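Local coordinates for ribosomal large subunit pseudouridine synthase D (Escherichia coli, PDB 1PRZ), which converts specific uridines of 23S ribosomal RNA to pseudouridine, at residues I19-K24 against T69-V74; T208-Y213 against M221-P226. All blocks are in the same frame, centred on the assembly; numbering follows the deposited sequence.

Contact 1. Residues I19-K24 against T69-V74; sequences IIVINK and TGLMVV
Met-72, a selenomethionine, lays its side chain alongside that of Ile-22, CB meeting Ile-22 CG1 at 4.0 Å, and chi2, close to anti at 173°, extends the chain so that SE crosses Lys-24 and touches CD at 4.1 Å. On this face Ile-20 and Val-74 also pair; helix 41-48 packs on Ile-20, Ile-22, Lys-24 and Val-74, while Val-30 and Leu-64 touch Met-72. The reverse face is built from Val-21, Val-73 and Leu-71: Val-21 sends CG2 to Val-73 CG2 and CG1 to Leu-71 CD2, and Trp-223 packs against Val-21 and Leu-71. Six backbone bonds, two at each of three antiparallel hydrogen-bonded pairs, join the strands; the bond from Lys-24 N to Gly-70 O is short at 2.8 Å, although the donor stands 44° out of the carbonyl plane. Gly-70 sits where the chain turns a corner, with backbone angles at which any side chain would collide with the carbonyl oxygen of Thr-69. Beyond CD, Lys-24 NZ is gripped by the carbonyl oxygens of Thr-68, Leu-28 and Asp-65, the probable active-site aspartate. Such antiparallel pairing beside the aspartate belongs to the catalytic domain of the RluA-type pseudouridine synthases.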
ATOM      1  N   ILE A  19     -10.979   9.457 -15.663  1.00 21.23           N
ATOM      2  CA  ILE A  19     -10.498   8.680 -14.531  1.00 20.70           C
ATOM      3  C   ILE A  19     -11.020   9.149 -13.191  1.00 20.27           C
ATOM      4  O   ILE A  19     -11.531  10.278 -13.044  1.00 20.18           O
ATOM      5  CB  ILE A  19      -8.926   8.682 -14.481  1.00 20.72           C
ATOM      6  CG1 ILE A  19      -8.407  10.113 -14.316  1.00 20.82           C
ATOM      7  CG2 ILE A  19      -8.347   8.069 -15.758  1.00 20.76           C
ATOM      8  CD1 ILE A  19      -6.885  10.161 -14.105  1.00 20.90           C
ATOM      9  N   ILE A  20     -10.899   8.249 -12.217  1.00 19.89           N
ATOM     10  CA  ILE A  20     -11.255   8.537 -10.846  1.00 19.65           C
ATOM     11  C   ILE A  20     -10.036   8.073 -10.027  1.00 19.30           C
ATOM     12  O   ILE A  20      -9.483   6.994 -10.286  1.00 19.30           O
ATOM     13  CB  ILE A  20     -12.468   7.731 -10.343  1.00 19.81           C
ATOM     14  CG1 ILE A  20     -13.721   8.045 -11.162  1.00 20.22           C
ATOM     15  CG2 ILE A  20     -12.720   8.095  -8.911  1.00 19.97           C
ATOM     16  CD1 ILE A  20     -14.902   7.136 -10.804  1.00 20.45           C
ATOM     17  N   VAL A  21      -9.613   8.890  -9.076  1.00 18.80           N
ATOM     18  CA  VAL A  21      -8.502   8.530  -8.196  1.00 18.51           C
ATOM     19  C   VAL A  21      -9.124   8.556  -6.809  1.00 18.40           C
ATOM     20  O   VAL A  21      -9.805   9.525  -6.465  1.00 18.39           O
ATOM     21  CB  VAL A  21      -7.359   9.564  -8.304  1.00 18.45           C
ATOM     22  CG1 VAL A  21      -6.246   9.216  -7.312  1.00 18.43           C
ATOM     23  CG2 VAL A  21      -6.810   9.576  -9.733  1.00 18.21           C
ATOM     24  N   ILE A  22      -8.929   7.488  -6.035  1.00 18.35           N
ATOM     25  CA  ILE A  22      -9.489   7.405  -4.709  1.00 18.28           C
ATOM     26  C   ILE A  22      -8.407   7.168  -3.678  1.00 18.24           C
ATOM     27  O   ILE A  22      -7.288   6.775  -4.007  1.00 18.02           O
ATOM     28  CB  ILE A  22     -10.530   6.248  -4.587  1.00 18.50           C
ATOM     29  CG1 ILE A  22      -9.857   4.903  -4.883  1.00 18.65           C
ATOM     30  CG2 ILE A  22     -11.700   6.486  -5.551  1.00 18.71           C
ATOM     31  CD1 ILE A  22     -10.729   3.661  -4.627  1.00 18.77           C
ATOM     32  N   ASN A  23      -8.757   7.432  -2.430  1.00 18.25           N
ATOM     33  CA  ASN A  23      -7.848   7.177  -1.302  1.00 18.55           C
ATOM     34  C   ASN A  23      -8.590   6.061  -0.569  1.00 18.55           C
ATOM     35  O   ASN A  23      -9.580   6.302   0.137  1.00 18.41           O
ATOM     36  CB  ASN A  23      -7.740   8.428  -0.422  1.00 18.65           C
ATOM     37  CG  ASN A  23      -6.912   8.194   0.826  1.00 19.08           C
ATOM     38  OD1 ASN A  23      -6.477   7.067   1.094  1.00 19.28           O
ATOM     39  ND2 ASN A  23      -6.700   9.267   1.612  1.00 18.92           N
ATOM     40  N   LYS A  24      -8.123   4.830  -0.748  1.00 18.66           N
ATOM     41  CA  LYS A  24      -8.807   3.707  -0.154  1.00 18.77           C
ATOM     42  C   LYS A  24      -8.482   3.477   1.315  1.00 19.11           C
ATOM     43  O   LYS A  24      -7.336   3.534   1.716  1.00 18.81           O
ATOM     44  CB  LYS A  24      -8.477   2.433  -0.941  1.00 18.78           C
ATOM     45  CG  LYS A  24      -9.349   1.207  -0.554  1.00 18.89           C
ATOM     46  CD  LYS A  24      -8.842  -0.106  -1.209  1.00 18.50           C
ATOM     47  CE  LYS A  24      -7.559  -0.652  -0.554  1.00 18.37           C
ATOM     48  NZ  LYS A  24      -7.825  -1.047   0.825  1.00 18.58           N
ATOM     49  N   THR A  69      -3.732   1.112   2.779  1.00 19.65           N
ATOM     50  CA  THR A  69      -4.493   2.333   2.518  1.00 19.21           C
ATOM     51  C   THR A  69      -3.911   3.141   1.359  1.00 19.16           C
ATOM     52  O   THR A  69      -2.747   2.956   0.995  1.00 18.85           O
ATOM     53  CB  THR A  69      -4.472   3.230   3.742  1.00 19.08           C
ATOM     54  OG1 THR A  69      -3.110   3.359   4.198  1.00 19.33           O
ATOM     55  CG2 THR A  69      -5.308   2.608   4.889  1.00 18.92           C
ATOM     56  N   GLY A  70      -4.685   4.063   0.801  1.00 18.99           N
ATOM     57  CA  GLY A  70      -4.090   4.874  -0.242  1.00 19.05           C
ATOM     58  C   GLY A  70      -4.633   4.962  -1.650  1.00 19.30           C
ATOM     59  O   GLY A  70      -5.691   4.397  -1.990  1.00 19.24           O
ATOM     60  N   LEU A  71      -3.829   5.611  -2.495  1.00 19.56           N
ATOM     61  CA  LEU A  71      -4.230   5.917  -3.869  1.00 19.94           C
ATOM     62  C   LEU A  71      -4.347   4.780  -4.846  1.00 20.28           C
ATOM     63  O   LEU A  71      -3.511   3.867  -4.889  1.00 20.26           O
ATOM     64  CB  LEU A  71      -3.292   6.994  -4.471  1.00 19.69           C
ATOM     65  CG  LEU A  71      -3.168   8.272  -3.623  1.00 19.86           C
ATOM     66  CD1 LEU A  71      -1.979   9.145  -4.144  1.00 19.89           C
ATOM     67  CD2 LEU A  71      -4.504   9.066  -3.660  1.00 19.87           C
HETATM   68  N   MSE A  72      -5.393   4.882  -5.663  1.00 20.81           N
HETATM   69  CA  MSE A  72      -5.657   3.950  -6.736  1.00 21.44           C
HETATM   70  C   MSE A  72      -6.309   4.778  -7.844  1.00 21.35           C
HETATM   71  O   MSE A  72      -7.094   5.709  -7.539  1.00 21.27           O
HETATM   72  CB  MSE A  72      -6.658   2.884  -6.314  1.00 22.59           C
HETATM   73  CG  MSE A  72      -6.115   1.698  -5.609  1.00 23.96           C
HETATM   74 SE   MSE A  72      -7.673   0.689  -5.032  1.00 26.31          SE
HETATM   75  CE  MSE A  72      -8.501   0.334  -6.780  1.00 25.22           C
ATOM     76  N   VAL A  73      -5.970   4.482  -9.094  1.00 21.06           N
ATOM     77  CA  VAL A  73      -6.615   5.145 -10.226  1.00 20.95           C
ATOM     78  C   VAL A  73      -7.524   4.104 -10.916  1.00 21.00           C
ATOM     79  O   VAL A  73      -7.157   2.928 -11.068  1.00 20.84           O
ATOM     80  CB  VAL A  73      -5.629   5.769 -11.247  1.00 21.00           C
ATOM     81  CG1 VAL A  73      -4.753   4.688 -11.900  1.00 21.06           C
ATOM     82  CG2 VAL A  73      -6.421   6.555 -12.298  1.00 21.14           C
ATOM     83  N   VAL A  74      -8.723   4.558 -11.287  1.00 21.00           N
ATOM     84  CA  VAL A  74      -9.734   3.719 -11.890  1.00 21.15           C
ATOM     85  C   VAL A  74     -10.157   4.385 -13.189  1.00 21.29           C
ATOM     86  O   VAL A  74     -10.284   5.623 -13.239  1.00 20.95           O
ATOM     87  CB  VAL A  74     -10.922   3.625 -10.911  1.00 21.32           C
ATOM     88  CG1 VAL A  74     -12.091   2.883 -11.542  1.00 21.59           C
ATOM     89  CG2 VAL A  74     -10.439   2.933  -9.604  1.00 21.12           C
TER

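Contact 2. Residues T208-Y213 against M221-P226; sequences TMLRLY and MEWHAP
Arg-211 lies alongside Glu-222 and grips it side-on in a salt bridge, NE and NH2 both donating to the single oxygen OE1, at 2.7 and 2.8 Å. The oxygen sits in the guanidinium plane, yet the carboxylate is turned 47° against that plane: NE meets the anti lone pair of OE1, while NH2 approaches from above the carboxylate. A leucine in place of Arg-211 would probably leave OE1 without either of these donors and the Glu-222 carboxylate freer to turn. On the same face, Met-209 places CG over one face of the His-224 ring, a CH-pi contact 4.0 Å from the centroid. The two strands form a beta hairpin at one edge of the large antiparallel sheet, and Thr-208 and Met-209 make a classic beta bulge opposite Glu-96 of strand 94-102. Leu-210 and Trp-223 satisfy each other's backbone N and O, as do Leu-212 and Met-221; Ala-225 N donates to Thr-208 O at 3.0 Å. Past the end of the strand pairing, a water donates to Ala-225 O at 2.7 Å and bonds Thr-208 OG1, while His-206 NE2 bonds the same carbonyl. On the other face, Leu-212 brings CG to the edge of the Trp-223 indole, 3.9 Å from CZ3.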
ATOM      1  N   THR A 208       0.975   6.399  -0.907  1.00 20.63           N
ATOM      2  CA  THR A 208       1.044   7.813  -0.666  1.00 21.47           C
ATOM      3  C   THR A 208       1.081   8.805  -1.846  1.00 21.96           C
ATOM      4  O   THR A 208       0.632   9.934  -1.712  1.00 21.97           O
ATOM      5  CB  THR A 208       2.242   8.058   0.315  1.00 21.60           C
ATOM      6  OG1 THR A 208       2.078   9.324   0.968  1.00 22.11           O
ATOM      7  CG2 THR A 208       3.579   8.007  -0.444  1.00 21.53           C
HETATM    8  N   MSE A 209       1.597   8.383  -2.993  1.00 22.65           N
HETATM    9  CA  MSE A 209       1.708   9.273  -4.159  1.00 23.43           C
HETATM   10  C   MSE A 209       1.527   8.430  -5.419  1.00 23.48           C
HETATM   11  O   MSE A 209       1.938   7.270  -5.478  1.00 23.30           O
HETATM   12  CB  MSE A 209       3.088   9.986  -4.155  1.00 24.11           C
HETATM   13  CG  MSE A 209       3.311  10.922  -5.355  1.00 25.26           C
HETATM   14 SE   MSE A 209       4.094   9.971  -6.827  1.00 27.37          SE
HETATM   15  CE  MSE A 209       5.979  10.197  -6.307  1.00 26.40           C
ATOM     16  N   LEU A 210       0.882   9.017  -6.418  1.00 23.72           N
ATOM     17  CA  LEU A 210       0.604   8.338  -7.654  1.00 24.11           C
ATOM     18  C   LEU A 210       0.798   9.362  -8.770  1.00 24.46           C
ATOM     19  O   LEU A 210       0.233  10.448  -8.716  1.00 24.31           O
ATOM     20  CB  LEU A 210      -0.835   7.849  -7.623  1.00 24.22           C
ATOM     21  CG  LEU A 210      -1.341   7.243  -8.910  1.00 24.21           C
ATOM     22  CD1 LEU A 210      -0.529   6.018  -9.218  1.00 24.31           C
ATOM     23  CD2 LEU A 210      -2.823   6.903  -8.734  1.00 24.40           C
ATOM     24  N   ARG A 211       1.604   9.017  -9.761  1.00 24.91           N
ATOM     25  CA  ARG A 211       1.846   9.950 -10.853  1.00 25.69           C
ATOM     26  C   ARG A 211       1.713   9.202 -12.189  1.00 26.03           C
ATOM     27  O   ARG A 211       2.121   8.047 -12.313  1.00 26.10           O
ATOM     28  CB  ARG A 211       3.235  10.575 -10.676  1.00 25.99           C
ATOM     29  CG  ARG A 211       3.626  11.585 -11.735  1.00 26.61           C
ATOM     30  CD  ARG A 211       5.154  11.761 -11.717  1.00 27.26           C
ATOM     31  NE  ARG A 211       5.585  12.444 -10.511  1.00 27.85           N
ATOM     32  CZ  ARG A 211       6.716  12.178  -9.844  1.00 28.12           C
ATOM     33  NH1 ARG A 211       7.536  11.225 -10.270  1.00 28.34           N
ATOM     34  NH2 ARG A 211       7.018  12.891  -8.757  1.00 28.32           N
ATOM     35  N   LEU A 212       1.116   9.850 -13.184  1.00 26.24           N
ATOM     36  CA  LEU A 212       0.941   9.187 -14.459  1.00 26.64           C
ATOM     37  C   LEU A 212       0.669  10.200 -15.568  1.00 26.83           C
ATOM     38  O   LEU A 212       0.411  11.373 -15.305  1.00 26.86           O
ATOM     39  CB  LEU A 212      -0.228   8.186 -14.370  1.00 26.51           C
ATOM     40  CG  LEU A 212      -1.611   8.754 -13.997  1.00 26.59           C
ATOM     41  CD1 LEU A 212      -2.275   9.471 -15.172  1.00 26.60           C
ATOM     42  CD2 LEU A 212      -2.510   7.610 -13.511  1.00 26.69           C
ATOM     43  N   TYR A 213       0.775   9.741 -16.807  1.00 27.21           N
ATOM     44  CA  TYR A 213       0.449  10.597 -17.952  1.00 27.49           C
ATOM     45  C   TYR A 213      -1.018  10.272 -18.209  1.00 27.45           C
ATOM     46  O   TYR A 213      -1.381   9.114 -18.464  1.00 27.30           O
ATOM     47  CB  TYR A 213       1.286  10.237 -19.170  1.00 27.86           C
ATOM     48  CG  TYR A 213       2.739  10.598 -18.996  1.00 28.42           C
ATOM     49  CD1 TYR A 213       3.155  11.935 -18.963  1.00 28.81           C
ATOM     50  CD2 TYR A 213       3.699   9.598 -18.806  1.00 28.67           C
ATOM     51  CE1 TYR A 213       4.502  12.274 -18.742  1.00 29.06           C
ATOM     52  CE2 TYR A 213       5.046   9.922 -18.581  1.00 29.03           C
ATOM     53  CZ  TYR A 213       5.436  11.250 -18.548  1.00 29.17           C
ATOM     54  OH  TYR A 213       6.771  11.534 -18.307  1.00 29.66           O
HETATM   55  N   MSE A 221       0.103  13.873 -14.424  1.00 28.43           N
HETATM   56  CA  MSE A 221      -0.645  14.258 -13.247  1.00 28.22           C
HETATM   57  C   MSE A 221      -0.093  13.539 -12.017  1.00 27.44           C
HETATM   58  O   MSE A 221       0.468  12.446 -12.124  1.00 27.01           O
HETATM   59  CB  MSE A 221      -2.135  13.954 -13.490  1.00 29.53           C
HETATM   60  CG  MSE A 221      -2.744  14.708 -14.739  1.00 30.94           C
HETATM   61 SE   MSE A 221      -4.621  14.683 -14.473  1.00 33.97          SE
HETATM   62  CE  MSE A 221      -4.827  16.330 -13.526  1.00 32.87           C
ATOM     63  N   GLU A 222      -0.236  14.167 -10.863  1.00 26.68           N
ATOM     64  CA  GLU A 222       0.281  13.596  -9.613  1.00 26.16           C
ATOM     65  C   GLU A 222      -0.663  13.840  -8.448  1.00 25.41           C
ATOM     66  O   GLU A 222      -1.192  14.944  -8.302  1.00 25.25           O
ATOM     67  CB  GLU A 222       1.638  14.237  -9.306  1.00 26.71           C
ATOM     68  CG  GLU A 222       2.286  13.840  -8.009  1.00 27.46           C
ATOM     69  CD  GLU A 222       3.671  14.484  -7.885  1.00 27.99           C
ATOM     70  OE1 GLU A 222       4.563  14.195  -8.735  1.00 28.30           O
ATOM     71  OE2 GLU A 222       3.851  15.288  -6.948  1.00 28.31           O
ATOM     72  N   TRP A 223      -0.852  12.823  -7.599  1.00 24.48           N
ATOM     73  CA  TRP A 223      -1.734  12.955  -6.450  1.00 23.75           C
ATOM     74  C   TRP A 223      -1.065  12.417  -5.197  1.00 23.42           C
ATOM     75  O   TRP A 223      -0.168  11.587  -5.274  1.00 23.15           O
ATOM     76  CB  TRP A 223      -3.038  12.184  -6.674  1.00 23.25           C
ATOM     77  CG  TRP A 223      -3.774  12.650  -7.898  1.00 23.03           C
ATOM     78  CD1 TRP A 223      -4.551  13.787  -8.026  1.00 22.82           C
ATOM     79  CD2 TRP A 223      -3.766  12.024  -9.174  1.00 22.79           C
ATOM     80  NE1 TRP A 223      -5.020  13.895  -9.320  1.00 22.68           N
ATOM     81  CE2 TRP A 223      -4.558  12.828 -10.046  1.00 22.85           C
ATOM     82  CE3 TRP A 223      -3.169  10.868  -9.678  1.00 22.76           C
ATOM     83  CZ2 TRP A 223      -4.766  12.491 -11.393  1.00 22.73           C
ATOM     84  CZ3 TRP A 223      -3.380  10.528 -11.025  1.00 22.84           C
ATOM     85  CH2 TRP A 223      -4.174  11.341 -11.860  1.00 22.87           C
ATOM     86  N   HIS A 224      -1.510  12.910  -4.051  1.00 23.25           N
ATOM     87  CA  HIS A 224      -0.964  12.475  -2.771  1.00 23.18           C
ATOM     88  C   HIS A 224      -2.124  12.203  -1.850  1.00 23.10           C
ATOM     89  O   HIS A 224      -3.169  12.868  -1.931  1.00 23.08           O
ATOM     90  CB  HIS A 224      -0.088  13.547  -2.116  1.00 23.48           C
ATOM     91  CG  HIS A 224       1.155  13.885  -2.890  1.00 23.79           C
ATOM     92  ND1 HIS A 224       1.139  14.725  -3.985  1.00 23.97           N
ATOM     93  CD2 HIS A 224       2.444  13.496  -2.737  1.00 23.96           C
ATOM     94  CE1 HIS A 224       2.362  14.840  -4.470  1.00 24.03           C
ATOM     95  NE2 HIS A 224       3.175  14.105  -3.731  1.00 24.18           N
ATOM     96  N   ALA A 225      -1.930  11.222  -0.978  1.00 22.86           N
ATOM     97  CA  ALA A 225      -2.931  10.874   0.017  1.00 22.69           C
ATOM     98  C   ALA A 225      -2.192  11.009   1.325  1.00 22.60           C
ATOM     99  O   ALA A 225      -1.134  10.415   1.521  1.00 22.32           O
ATOM    100  CB  ALA A 225      -3.422   9.465  -0.168  1.00 22.57           C
ATOM    101  N   PRO A 226      -2.744  11.807   2.247  1.00 22.69           N
ATOM    102  CA  PRO A 226      -2.082  11.993   3.539  1.00 22.67           C
ATOM    103  C   PRO A 226      -1.883  10.683   4.267  1.00 22.65           C
ATOM    104  O   PRO A 226      -2.668   9.756   4.115  1.00 22.58           O
ATOM    105  CB  PRO A 226      -3.032  12.926   4.301  1.00 22.80           C
ATOM    106  CG  PRO A 226      -4.365  12.682   3.645  1.00 22.89           C
ATOM    107  CD  PRO A 226      -4.033  12.522   2.179  1.00 22.65           C
TER
HETATM  108  O   HOH W   1       0.992  12.069   1.245  1.00 29.57           O

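Overall arrangement
Two antiparallel strand pairs from different sheets illustrate how a domain core is assembled. Contact 1 joins strands of the small three-stranded sheet, contact 2 the hairpin that ends the seven-stranded one, and their centres lie about 9 Å apart. Leu-71 bridges them: its CD1 lies 3.2 Å from Trp-223 O, and its CG packs on Ala-225 CB at 3.7 Å. Backbone bonds from Thr-69 and Leu-71 to Ala-207 and the bond between Thr-69 OG1 and His-206 tie the sheets where strand 205-213 begins. Contact 1 is next to the probable catalytic centre, the Lys-24 side chain being about 6 Å from that of Asp-65; contact 2 lies away from it.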